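Local coordinates for protein glutathione S-transferase (Sphingobium chungbukense, PDB 6M1T) that binds glutathione and, as a beta-class glutathione S-transferase, probably transfers it to electrophilic compounds in detoxification, at residues 12-17 with 68-73; 135-140 with 175-180. All blocks are in the same frame, centred on the assembly; numbering follows the deposited sequence.

Interaction 1 of 2, residues 12-17 with 68-73; sequences LAPHIA and AILLYI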
ATOM      1  N   LEU A  12     -14.714   3.062   6.239  1.00 10.30           N
ATOM      2  CA  LEU A  12     -15.852   3.618   5.444  1.00 10.69           C
ATOM      3  C   LEU A  12     -15.706   3.215   3.972  1.00 11.34           C
ATOM      4  O   LEU A  12     -16.715   3.030   3.310  1.00 12.27           O
ATOM      5  CB  LEU A  12     -15.916   5.124   5.668  1.00 10.27           C
ATOM      6  CG  LEU A  12     -17.014   5.897   4.943  1.00 10.84           C
ATOM      7  CD1 LEU A  12     -18.416   5.417   5.321  1.00 10.47           C
ATOM      8  CD2 LEU A  12     -16.862   7.364   5.265  1.00 11.00           C
ATOM      9  N   ALA A  13     -14.480   3.048   3.454  1.00 11.25           N
ATOM     10  CA  ALA A  13     -14.276   2.793   2.018  1.00 11.28           C
ATOM     11  C   ALA A  13     -14.910   1.461   1.609  1.00 11.47           C
ATOM     12  O   ALA A  13     -15.810   1.444   0.740  1.00 10.46           O
ATOM     13  CB  ALA A  13     -12.821   2.889   1.631  1.00 10.91           C
ATOM     14  N   PRO A  14     -14.541   0.326   2.242  1.00 10.16           N
ATOM     15  CA  PRO A  14     -15.204  -0.931   1.935  1.00 10.63           C
ATOM     16  C   PRO A  14     -16.697  -0.914   2.314  1.00 10.39           C
ATOM     17  O   PRO A  14     -17.479  -1.618   1.640  1.00  9.45           O
ATOM     18  CB  PRO A  14     -14.373  -2.014   2.655  1.00 11.45           C
ATOM     19  CG  PRO A  14     -13.582  -1.245   3.655  1.00 11.09           C
ATOM     20  CD  PRO A  14     -13.360   0.150   3.092  1.00 10.88           C
ATOM     21  N   HIS A  15     -17.086  -0.154   3.339  1.00 10.18           N
ATOM     22  CA  HIS A  15     -18.533   0.037   3.672  1.00 10.70           C
ATOM     23  C   HIS A  15     -19.268   0.564   2.426  1.00 10.71           C
ATOM     24  O   HIS A  15     -20.300  -0.035   2.016  1.00 11.95           O
ATOM     25  CB  HIS A  15     -18.685   0.978   4.881  1.00 10.92           C
ATOM     26  CG  HIS A  15     -20.047   0.995   5.491  1.00 11.18           C
ATOM     27  ND1 HIS A  15     -20.329   1.706   6.650  1.00 13.69           N
ATOM     28  CD2 HIS A  15     -21.177   0.344   5.161  1.00 13.60           C
ATOM     29  CE1 HIS A  15     -21.621   1.561   6.947  1.00 13.51           C
ATOM     30  NE2 HIS A  15     -22.150   0.687   6.075  1.00 13.29           N
ATOM     31  N   ILE A  16     -18.796   1.658   1.860  1.00 11.31           N
ATOM     32  CA  ILE A  16     -19.400   2.245   0.620  1.00 12.22           C
ATOM     33  C   ILE A  16     -19.379   1.202  -0.522  1.00 13.35           C
ATOM     34  O   ILE A  16     -20.386   1.042  -1.209  1.00 13.08           O
ATOM     35  CB  ILE A  16     -18.697   3.552   0.247  1.00 13.36           C
ATOM     36  CG1 ILE A  16     -19.018   4.633   1.271  1.00 12.24           C
ATOM     37  CG2 ILE A  16     -19.057   3.967  -1.181  1.00 13.67           C
ATOM     38  CD1 ILE A  16     -18.111   5.832   1.265  1.00 13.63           C
ATOM     39  N   ALA A  17     -18.264   0.509  -0.728  1.00 12.88           N
ATOM     40  CA  ALA A  17     -18.069  -0.463  -1.831  1.00 13.16           C
ATOM     41  C   ALA A  17     -19.099  -1.598  -1.757  1.00 12.39           C
ATOM     42  O   ALA A  17     -19.620  -2.017  -2.803  1.00 13.37           O
ATOM     43  CB  ALA A  17     -16.631  -0.987  -1.827  1.00 13.02           C
ATOM     44  N   ALA A  68      -6.592  -4.891  -0.701  1.00 13.52           N
ATOM     45  CA  ALA A  68      -7.052  -6.276  -0.927  1.00 13.35           C
ATOM     46  C   ALA A  68      -8.573  -6.380  -0.747  1.00 13.26           C
ATOM     47  O   ALA A  68      -9.233  -7.027  -1.557  1.00 11.32           O
ATOM     48  CB  ALA A  68      -6.316  -7.208  -0.002  1.00 14.06           C
ATOM     49  N   ILE A  69      -9.116  -5.766   0.303  1.00 11.24           N
ATOM     50  CA  ILE A  69     -10.560  -5.836   0.643  1.00 11.98           C
ATOM     51  C   ILE A  69     -11.350  -5.206  -0.484  1.00 11.41           C
ATOM     52  O   ILE A  69     -12.312  -5.812  -0.907  1.00 11.67           O
ATOM     53  CB  ILE A  69     -10.837  -5.178   2.012  1.00 11.64           C
ATOM     54  CG1 ILE A  69     -10.211  -6.043   3.106  1.00 11.75           C
ATOM     55  CG2 ILE A  69     -12.333  -4.977   2.225  1.00 11.70           C
ATOM     56  CD1 ILE A  69     -10.159  -5.427   4.481  1.00 11.67           C
ATOM     57  N   LEU A  70     -10.934  -4.032  -0.915  1.00 11.08           N
ATOM     58  CA  LEU A  70     -11.651  -3.236  -1.925  1.00 11.87           C
ATOM     59  C   LEU A  70     -11.657  -3.999  -3.251  1.00 13.06           C
ATOM     60  O   LEU A  70     -12.736  -4.103  -3.882  1.00 11.71           O
ATOM     61  CB  LEU A  70     -10.994  -1.865  -2.030  1.00 11.76           C
ATOM     62  CG  LEU A  70     -11.322  -0.894  -0.871  1.00 12.11           C
ATOM     63  CD1 LEU A  70     -10.437   0.328  -0.978  1.00 12.64           C
ATOM     64  CD2 LEU A  70     -12.799  -0.518  -0.874  1.00 12.28           C
ATOM     65  N   LEU A  71     -10.519  -4.546  -3.655  1.00 14.52           N
ATOM     66  CA  LEU A  71     -10.476  -5.375  -4.901  1.00 17.45           C
ATOM     67  C   LEU A  71     -11.392  -6.595  -4.778  1.00 15.30           C
ATOM     68  O   LEU A  71     -12.117  -6.875  -5.747  1.00 14.89           O
ATOM     69  CB  LEU A  71      -9.051  -5.840  -5.203  1.00 19.07           C
ATOM     70  CG  LEU A  71      -8.319  -5.246  -6.405  1.00 27.59           C
ATOM     71  CD1 LEU A  71      -9.200  -4.546  -7.431  1.00 25.61           C
ATOM     72  CD2 LEU A  71      -7.227  -4.309  -5.915  1.00 29.58           C
ATOM     73  N   TYR A  72     -11.328  -7.328  -3.657  1.00 14.84           N
ATOM     74  CA  TYR A  72     -12.191  -8.485  -3.374  1.00 14.29           C
ATOM     75  C   TYR A  72     -13.646  -8.075  -3.624  1.00 13.15           C
ATOM     76  O   TYR A  72     -14.437  -8.810  -4.313  1.00 12.74           O
ATOM     77  CB  TYR A  72     -11.995  -9.022  -1.949  1.00 14.50           C
ATOM     78  CG  TYR A  72     -12.894 -10.189  -1.680  1.00 16.73           C
ATOM     79  CD1 TYR A  72     -12.546 -11.473  -2.086  1.00 18.87           C
ATOM     80  CD2 TYR A  72     -14.150 -10.001  -1.128  1.00 17.22           C
ATOM     81  CE1 TYR A  72     -13.411 -12.540  -1.903  1.00 19.16           C
ATOM     82  CE2 TYR A  72     -15.025 -11.049  -0.948  1.00 18.00           C
ATOM     83  CZ  TYR A  72     -14.642 -12.324  -1.310  1.00 20.12           C
ATOM     84  OH  TYR A  72     -15.517 -13.341  -1.123  1.00 20.12           O
ATOM     85  N   ILE A  73     -14.072  -7.001  -2.950  1.00 12.30           N
ATOM     86  CA  ILE A  73     -15.491  -6.550  -2.994  1.00 12.63           C
ATOM     87  C   ILE A  73     -15.866  -6.223  -4.454  1.00 14.32           C
ATOM     88  O   ILE A  73     -16.926  -6.691  -4.878  1.00 16.16           O
ATOM     89  CB  ILE A  73     -15.729  -5.331  -2.083  1.00 12.37           C
ATOM     90  CG1 ILE A  73     -15.629  -5.756  -0.610  1.00 12.25           C
ATOM     91  CG2 ILE A  73     -17.050  -4.648  -2.423  1.00 12.35           C
ATOM     92  CD1 ILE A  73     -15.321  -4.619   0.331  1.00 12.55           C
TER

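Interaction 2 of 2, residues 135-140 with 175-180; sequences ALDKEL and YPNLGA. With CYS (cysteine), chain D.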
ATOM      1  N   ALA A 135      -1.426  18.087  -5.488  1.00 21.99           N
ATOM      2  CA  ALA A 135      -1.183  17.195  -6.643  1.00 24.52           C
ATOM      3  C   ALA A 135      -2.470  16.462  -7.025  1.00 23.90           C
ATOM      4  O   ALA A 135      -2.708  16.237  -8.232  1.00 21.81           O
ATOM      5  CB  ALA A 135      -0.082  16.211  -6.356  1.00 25.66           C
ATOM      6  N   LEU A 136      -3.224  15.996  -6.031  1.00 21.13           N
ATOM      7  CA  LEU A 136      -4.524  15.334  -6.293  1.00 19.70           C
ATOM      8  C   LEU A 136      -5.462  16.354  -6.958  1.00 19.51           C
ATOM      9  O   LEU A 136      -6.150  15.932  -7.918  1.00 22.49           O
ATOM     10  CB  LEU A 136      -5.085  14.791  -4.982  1.00 20.60           C
ATOM     11  CG  LEU A 136      -4.354  13.538  -4.484  1.00 19.83           C
ATOM     12  CD1 LEU A 136      -4.652  13.305  -3.011  1.00 21.19           C
ATOM     13  CD2 LEU A 136      -4.679  12.328  -5.347  1.00 20.48           C
ATOM     14  N   ASP A 137      -5.497  17.595  -6.460  1.00 20.93           N
ATOM     15  CA  ASP A 137      -6.323  18.683  -7.042  1.00 25.60           C
ATOM     16  C   ASP A 137      -6.046  18.848  -8.557  1.00 28.06           C
ATOM     17  O   ASP A 137      -7.027  18.850  -9.317  1.00 27.41           O
ATOM     18  CB  ASP A 137      -6.178  19.999  -6.277  1.00 27.87           C
ATOM     19  CG  ASP A 137      -7.280  20.966  -6.662  1.00 30.23           C
ATOM     20  OD1 ASP A 137      -8.448  20.676  -6.325  1.00 31.68           O
ATOM     21  OD2 ASP A 137      -6.978  21.963  -7.320  1.00 33.91           O
ATOM     22  N   LYS A 138      -4.788  18.947  -8.999  1.00 28.94           N
ATOM     23  CA  LYS A 138      -4.425  19.128 -10.433  1.00 28.76           C
ATOM     24  C   LYS A 138      -4.675  17.828 -11.207  1.00 32.51           C
ATOM     25  O   LYS A 138      -5.054  17.884 -12.413  1.00 30.28           O
ATOM     26  CB  LYS A 138      -2.958  19.553 -10.600  1.00 31.96           C
ATOM     27  CG  LYS A 138      -2.637  20.142 -11.971  1.00 32.96           C
ATOM     28  N   GLU A 139      -4.435  16.668 -10.585  1.00 30.32           N
ATOM     29  CA  GLU A 139      -4.679  15.380 -11.285  1.00 31.00           C
ATOM     30  C   GLU A 139      -6.152  15.304 -11.698  1.00 30.93           C
ATOM     31  O   GLU A 139      -6.420  14.768 -12.794  1.00 35.85           O
ATOM     32  CB  GLU A 139      -4.314  14.176 -10.417  1.00 33.30           C
ATOM     33  CG  GLU A 139      -4.094  12.908 -11.225  1.00 38.87           C
ATOM     34  CD  GLU A 139      -3.781  11.707 -10.350  1.00 41.31           C
ATOM     35  OE1 GLU A 139      -3.169  11.919  -9.277  1.00 39.61           O
ATOM     36  OE2 GLU A 139      -4.163  10.583 -10.730  1.00 41.88           O
ATOM     37  N   LEU A 140      -7.060  15.737 -10.812  1.00 32.87           N
ATOM     38  CA  LEU A 140      -8.536  15.567 -10.958  1.00 37.10           C
ATOM     39  C   LEU A 140      -9.148  16.815 -11.618  1.00 38.75           C
ATOM     40  O   LEU A 140     -10.372  16.822 -11.820  1.00 38.00           O
ATOM     41  CB  LEU A 140      -9.177  15.253  -9.594  1.00 31.78           C
ATOM     42  CG  LEU A 140      -8.965  13.805  -9.137  1.00 35.23           C
ATOM     43  CD1 LEU A 140      -9.300  13.616  -7.668  1.00 37.44           C
ATOM     44  CD2 LEU A 140      -9.777  12.843 -10.000  1.00 36.00           C
ATOM     45  N   TYR A 175      -8.681  23.575  -2.701  1.00 26.61           N
ATOM     46  CA  TYR A 175      -8.609  22.424  -3.646  1.00 26.19           C
ATOM     47  C   TYR A 175      -9.965  22.241  -4.320  1.00 27.97           C
ATOM     48  O   TYR A 175     -10.660  21.260  -4.079  1.00 24.60           O
ATOM     49  CB  TYR A 175      -8.100  21.181  -2.895  1.00 28.43           C
ATOM     50  CG  TYR A 175      -6.918  21.476  -1.999  1.00 26.75           C
ATOM     51  CD1 TYR A 175      -5.664  21.717  -2.546  1.00 28.39           C
ATOM     52  CD2 TYR A 175      -7.055  21.582  -0.623  1.00 24.20           C
ATOM     53  CE1 TYR A 175      -4.565  22.004  -1.750  1.00 27.44           C
ATOM     54  CE2 TYR A 175      -5.969  21.899   0.185  1.00 25.18           C
ATOM     55  CZ  TYR A 175      -4.726  22.125  -0.381  1.00 26.84           C
ATOM     56  OH  TYR A 175      -3.620  22.412   0.381  1.00 30.71           O
ATOM     57  N   PRO A 176     -10.401  23.163  -5.216  1.00 28.91           N
ATOM     58  CA  PRO A 176     -11.800  23.180  -5.633  1.00 26.59           C
ATOM     59  C   PRO A 176     -12.130  22.012  -6.567  1.00 22.99           C
ATOM     60  O   PRO A 176     -13.263  21.675  -6.637  1.00 28.25           O
ATOM     61  CB  PRO A 176     -11.915  24.550  -6.352  1.00 29.81           C
ATOM     62  CG  PRO A 176     -10.553  24.750  -6.953  1.00 28.16           C
ATOM     63  CD  PRO A 176      -9.600  24.196  -5.898  1.00 28.53           C
ATOM     64  N   ASN A 177     -11.153  21.418  -7.248  1.00 22.99           N
ATOM     65  CA  ASN A 177     -11.373  20.204  -8.072  1.00 25.01           C
ATOM     66  C   ASN A 177     -11.666  19.027  -7.115  1.00 26.00           C
ATOM     67  O   ASN A 177     -12.549  18.229  -7.438  1.00 20.96           O
ATOM     68  CB  ASN A 177     -10.213  19.912  -9.030  1.00 28.38           C
ATOM     69  CG  ASN A 177      -9.828  21.151  -9.819  1.00 36.29           C
ATOM     70  OD1 ASN A 177     -10.697  21.982 -10.105  1.00 37.63           O
ATOM     71  ND2 ASN A 177      -8.546  21.292 -10.140  1.00 31.74           N
ATOM     72  N   LEU A 178     -11.010  18.979  -5.956  1.00 26.58           N
ATOM     73  CA  LEU A 178     -11.293  17.940  -4.918  1.00 25.71           C
ATOM     74  C   LEU A 178     -12.701  18.165  -4.370  1.00 26.49           C
ATOM     75  O   LEU A 178     -13.454  17.206  -4.426  1.00 21.51           O
ATOM     76  CB  LEU A 178     -10.227  17.984  -3.822  1.00 25.70           C
ATOM     77  CG  LEU A 178      -8.813  17.651  -4.295  1.00 24.70           C
ATOM     78  CD1 LEU A 178      -7.883  17.529  -3.117  1.00 24.92           C
ATOM     79  CD2 LEU A 178      -8.760  16.375  -5.115  1.00 24.01           C
ATOM     80  N   GLY A 179     -13.052  19.417  -3.999  1.00 28.69           N
ATOM     81  CA  GLY A 179     -14.409  19.857  -3.612  1.00 26.71           C
ATOM     82  C   GLY A 179     -15.486  19.317  -4.540  1.00 27.68           C
ATOM     83  O   GLY A 179     -16.428  18.654  -4.060  1.00 28.74           O
ATOM     84  N   ALA A 180     -15.389  19.587  -5.836  1.00 29.40           N
ATOM     85  CA  ALA A 180     -16.404  19.159  -6.831  1.00 28.09           C
ATOM     86  C   ALA A 180     -16.468  17.627  -6.900  1.00 25.78           C
ATOM     87  O   ALA A 180     -17.560  17.051  -7.069  1.00 22.04           O
ATOM     88  CB  ALA A 180     -16.055  19.744  -8.177  1.00 29.83           C
TER
HETATM   89  N   CYS D 302     -15.651  18.390   2.289  1.00 48.78           N
HETATM   90  CA  CYS D 302     -15.100  18.323   0.900  1.00 46.41           C
HETATM   91  C   CYS D 302     -16.242  18.438  -0.122  1.00 45.24           C
HETATM   92  O   CYS D 302     -17.299  17.797   0.110  1.00 50.36           O
HETATM   93  CB  CYS D 302     -14.294  17.039   0.719  1.00 39.19           C
HETATM   94  SG  CYS D 302     -13.487  16.855  -0.900  1.00 38.65           S

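Interaction 1 of 2, residues 12-17 with 68-73
Helices 12-17 and 68-73 run side by side in the same direction, their short axes 9.7 Å apart and within 1° of parallel, with P14 facing L70 and, one turn on, A17 facing I73. A13, P14 and A17 sit on one side and the branched chains of I69, L70 and I73 reach over to them; the side chains that meet are all apolar. P14 is touched by all three. Its CB lies 3.6 Å from CG2 of I69 and equally 3.6 Å from CD1 of I73, the two isoleucines of successive turns closing on the same ring carbon. In I69 the first torsion puts CG2 anti to the backbone N, and it is this branch that meets the proline.

Both helices belong to the thioredoxin-like N-terminal domain, in which they pack next to each other on the mixed sheet; N66, which binds glutathione, begins helix 66-75 and has its side chain close to that of P14. L70 works through a single methyl: its CD2 is 3.7 Å from P14 N and 4.0 Å from A17 CB, and it also touches the carbonyl carbon of A13. A17 CB is met from the other helix by I73 CG2 as well, at 3.7 Å. Beyond the pair, L70 also packs on V153 and Y157 of helix 153-162, while Y72 sets its ring edge-to-face with Y92 of the second subunit.

Interaction 2 of 2, residues 135-140 with 175-180
One carboxylate oxygen, OD1 of D137, takes two consecutive backbone N-H groups from the first turn of the helix that begins at P176. The bond from L178 N is the better one, at 3.1 Å and 150°, meeting OD1 nearly along its C-O axis; that from N177 N, at 3.0 Å, is weak and bent. Y175 is the N-cap residue, and D137, coming from another helix, accepts N-H groups of the first turn behind it; the helix dipole would probably steady its negative charge. D137 CG lies anti to the backbone N, on the side of Y175 and N177. N177 answers in the reverse direction: its ND2 donates to D137 O at 3.0 Å and a straight 164°, from above the carbonyl plane, and its amide is nearly coplanar with the carboxylate. Beside this polar link L178 CD2 rests 3.8 Å from L140 CD1 and 4.0 Å from L136 CB. L178 O also approaches SG of the bound cysteine at 3.5 Å. In the all-helical C-terminal domain the axes of 135-139 and 176-180 cross at 67°, and helix 153-162 backs the apolar side, with L158 against L136 and L140 and L162 against L178.

From the N terminus, the chain passes strand 2-5 into helix 12-21, goes on through the remaining strands of the sheet and returns in helix 66-75, where interaction 1 closes a loop of 50 residues inside the thioredoxin-like domain. A linker after helix 66-75 leads into helix 89-108, the first of the helical domain. Interaction 2 opens near the end of helix 119-139 and closes after 34 residues, which include helix 153-162. The two loops are in series, neither nested nor crossing, and their nearest atoms stay about 14 Å apart. Helix 153-162, which lies between the segments of interaction 2, is a neighbour of both contacts and so one of the places where the two domains meet.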